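Local structure of amino acid ABC transporter, periplasmic amino acid-binding protein (4Z9N) at residues D110-M115 / S209-G214. The protein is probably the periplasmic solute-binding component of an amino acid ABC importer, and binds glutathione in the cleft between its two lobes. Sequence-based numbering, arbitrary orientation.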
ATOM      1  N   ASP D 110     -10.812   0.720   6.534  1.00 11.54           N
ATOM      2  CA  ASP D 110     -11.893   0.748   7.521  1.00 13.69           C
ATOM      3  C   ASP D 110     -11.462  -0.012   8.786  1.00 13.11           C
ATOM      4  O   ASP D 110     -10.318  -0.464   8.898  1.00 11.15           O
ATOM      5  CB  ASP D 110     -13.166   0.133   6.933  1.00 14.63           C
ATOM      6  CG  ASP D 110     -14.432   0.764   7.480  1.00 17.52           C
ATOM      7  OD1 ASP D 110     -14.338   1.535   8.457  1.00 14.98           O
ATOM      8  OD2 ASP D 110     -15.517   0.491   6.913  1.00 16.74           O
ATOM      9  N   GLY D 111     -12.367  -0.109   9.748  1.00 12.34           N
ATOM     10  CA  GLY D 111     -12.131  -0.865  10.967  1.00 15.26           C
ATOM     11  C   GLY D 111     -13.477  -1.336  11.484  1.00 15.94           C
ATOM     12  O   GLY D 111     -14.503  -0.729  11.157  1.00 16.36           O
ATOM     13  N   GLN D 112     -13.489  -2.402  12.277  1.00 11.23           N
ATOM     14  CA  GLN D 112     -14.755  -2.955  12.786  1.00 13.98           C
ATOM     15  C   GLN D 112     -15.306  -2.161  13.964  1.00 14.37           C
ATOM     16  O   GLN D 112     -14.552  -1.760  14.859  1.00 15.22           O
ATOM     17  CB  GLN D 112     -14.553  -4.412  13.199  1.00 12.76           C
ATOM     18  CG  GLN D 112     -15.768  -5.092  13.804  1.00 11.89           C
ATOM     19  CD  GLN D 112     -15.553  -6.586  13.937  1.00 15.44           C
ATOM     20  OE1 GLN D 112     -14.599  -7.135  13.379  1.00 13.98           O
ATOM     21  NE2 GLN D 112     -16.436  -7.261  14.678  1.00 14.58           N
ATOM     22  N   GLY D 113     -16.623  -1.946  13.968  1.00 13.17           N
ATOM     23  CA  GLY D 113     -17.279  -1.248  15.055  1.00 15.59           C
ATOM     24  C   GLY D 113     -18.591  -1.900  15.449  1.00 16.23           C
ATOM     25  O   GLY D 113     -18.947  -2.975  14.937  1.00 16.25           O
ATOM     26  N   PHE D 114     -19.288  -1.259  16.381  1.00 17.77           N
ATOM     27  CA  PHE D 114     -20.559  -1.741  16.925  1.00 17.94           C
ATOM     28  C   PHE D 114     -21.626  -0.658  16.866  1.00 17.92           C
ATOM     29  O   PHE D 114     -21.340   0.508  17.115  1.00 19.76           O
ATOM     30  CB  PHE D 114     -20.393  -2.194  18.378  1.00 17.28           C
ATOM     31  CG  PHE D 114     -19.473  -3.353  18.541  1.00 17.73           C
ATOM     32  CD1 PHE D 114     -18.104  -3.149  18.695  1.00 18.70           C
ATOM     33  CD2 PHE D 114     -19.967  -4.647  18.506  1.00 18.12           C
ATOM     34  CE1 PHE D 114     -17.249  -4.218  18.834  1.00 18.03           C
ATOM     35  CE2 PHE D 114     -19.118  -5.732  18.643  1.00 18.96           C
ATOM     36  CZ  PHE D 114     -17.754  -5.514  18.807  1.00 18.92           C
ATOM     37  N   MET D 115     -22.855  -1.050  16.554  1.00 18.46           N
ATOM     38  CA  MET D 115     -23.974  -0.104  16.505  1.00 19.86           C
ATOM     39  C   MET D 115     -25.103  -0.572  17.418  1.00 20.96           C
ATOM     40  O   MET D 115     -25.393  -1.773  17.479  1.00 21.88           O
ATOM     41  CB  MET D 115     -24.469   0.050  15.070  1.00 22.18           C
ATOM     42  CG  MET D 115     -25.561   1.104  14.880  1.00 22.65           C
ATOM     43  SD  MET D 115     -25.814   1.474  13.126  1.00 21.69           S
ATOM     44  CE  MET D 115     -26.508  -0.074  12.545  1.00 20.71           C
ATOM     45  N   SER D 209     -10.558  -3.427  14.950  1.00 12.61           N
ATOM     46  CA  SER D 209      -9.761  -4.155  13.957  1.00 13.46           C
ATOM     47  C   SER D 209      -9.300  -3.225  12.861  1.00 15.95           C
ATOM     48  O   SER D 209      -9.824  -2.124  12.719  1.00 14.04           O
ATOM     49  CB  SER D 209     -10.574  -5.283  13.335  1.00 17.09           C
ATOM     50  OG  SER D 209     -11.566  -4.733  12.484  1.00 13.57           O
ATOM     51  N   LYS D 210      -8.324  -3.691  12.087  1.00 12.71           N
ATOM     52  CA  LYS D 210      -7.983  -3.078  10.812  1.00 10.90           C
ATOM     53  C   LYS D 210      -8.721  -3.811   9.698  1.00 10.81           C
ATOM     54  O   LYS D 210      -8.652  -5.045   9.607  1.00 11.56           O
ATOM     55  CB  LYS D 210      -6.471  -3.137  10.568  1.00 10.51           C
ATOM     56  CG  LYS D 210      -5.675  -2.218  11.486  1.00 11.97           C
ATOM     57  CD  LYS D 210      -4.173  -2.354  11.227  1.00 10.44           C
ATOM     58  CE  LYS D 210      -3.643  -3.639  11.851  1.00 12.30           C
ATOM     59  NZ  LYS D 210      -2.121  -3.602  11.824  1.00 10.87           N
ATOM     60  N   GLU D 211      -9.434  -3.065   8.856  1.00 11.07           N
ATOM     61  CA  GLU D 211     -10.172  -3.675   7.750  1.00 11.16           C
ATOM     62  C   GLU D 211      -9.900  -2.923   6.453  1.00 11.58           C
ATOM     63  O   GLU D 211     -10.710  -2.108   5.995  1.00 11.68           O
ATOM     64  CB  GLU D 211     -11.687  -3.710   8.027  1.00 14.28           C
ATOM     65  CG  GLU D 211     -12.073  -4.294   9.369  1.00 14.49           C
ATOM     66  CD  GLU D 211     -12.189  -5.819   9.405  1.00 16.97           C
ATOM     67  OE1 GLU D 211     -12.055  -6.499   8.361  1.00 13.01           O
ATOM     68  OE2 GLU D 211     -12.430  -6.339  10.523  1.00 19.01           O
ATOM     69  N   PRO D 212      -8.727  -3.163   5.860  1.00 11.15           N
ATOM     70  CA  PRO D 212      -8.436  -2.530   4.573  1.00 10.91           C
ATOM     71  C   PRO D 212      -9.179  -3.227   3.420  1.00 11.18           C
ATOM     72  O   PRO D 212      -8.933  -4.406   3.137  1.00 12.50           O
ATOM     73  CB  PRO D 212      -6.907  -2.669   4.461  1.00 10.46           C
ATOM     74  CG  PRO D 212      -6.597  -3.941   5.265  1.00 11.00           C
ATOM     75  CD  PRO D 212      -7.568  -3.875   6.426  1.00 11.83           C
ATOM     76  N   PHE D 213     -10.098  -2.508   2.772  1.00 11.75           N
ATOM     77  CA  PHE D 213     -10.887  -3.081   1.668  1.00 13.96           C
ATOM     78  C   PHE D 213      -9.986  -3.204   0.447  1.00 14.03           C
ATOM     79  O   PHE D 213      -9.402  -2.203   0.020  1.00 13.79           O
ATOM     80  CB  PHE D 213     -12.097  -2.202   1.322  1.00 12.98           C
ATOM     81  CG  PHE D 213     -13.137  -2.117   2.412  1.00 13.24           C
ATOM     82  CD1 PHE D 213     -13.001  -2.847   3.590  1.00 13.97           C
ATOM     83  CD2 PHE D 213     -14.262  -1.314   2.245  1.00 14.12           C
ATOM     84  CE1 PHE D 213     -13.967  -2.761   4.606  1.00 16.70           C
ATOM     85  CE2 PHE D 213     -15.237  -1.209   3.252  1.00 15.95           C
ATOM     86  CZ  PHE D 213     -15.092  -1.959   4.431  1.00 16.00           C
ATOM     87  N   GLY D 214      -9.878  -4.405  -0.114  1.00 14.52           N
ATOM     88  CA  GLY D 214      -8.928  -4.655  -1.193  1.00 13.87           C
ATOM     89  C   GLY D 214      -9.540  -4.954  -2.542  1.00 15.89           C
ATOM     90  O   GLY D 214     -10.608  -5.533  -2.633  1.00 14.60           O
TER
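Two antiparallel strands, probably the interlobe connections expected of a family 3 solute-binding protein, pair where Asp110 faces Glu211 beside the glutathione pocket. Reciprocal backbone bonds define this hydrogen-bonded pair: Asp110 N to Glu211 O (2.9 Å) and Glu211 N to Asp110 O (2.7 Å).

Past Gly111, whose CA comes within 3.2 Å of Ser209 O, the Ser209 hydroxyl receives the Gln112 N-H. Ser209 OG sits between its own backbone N and carbonyl carbon (chi1 71°), where it accepts from Gln112 N at 3.0 Å and donates to Glu211 OE2 at 2.7 Å, on the anti side of the carboxylate. The hydroxyl therefore links the opposite strand to the acid. Glu211 CG, set beside its own backbone N by chi1 (-51°), packs against Gly111 CA; a bend at chi2 then turns the carboxylate, whose other oxygen, OE1, is bonded by Thr90 and Thr142, which should hold its rotation.

Asp110 shares a sheet face with Glu211, and its side chain lies alongside that of Phe213, OD2 3.5 Å from CZ, with the carboxylate turned 66° from the ring. Asp110 OD2 also bonds Ser186 OG at the start of helix 185-192, while Phe213 and Glu211 touch glutathione.

Gln112 reaches helix 142-153 through Asn146 and strand 180-182 through Thr182, and Lys210 forms a salt bridge with Glu240 of the second subunit. Side chains of the pairing contact helices 142-153 and 185-192, and its strands 101-117 and 211-218 belong to the mixed sheet.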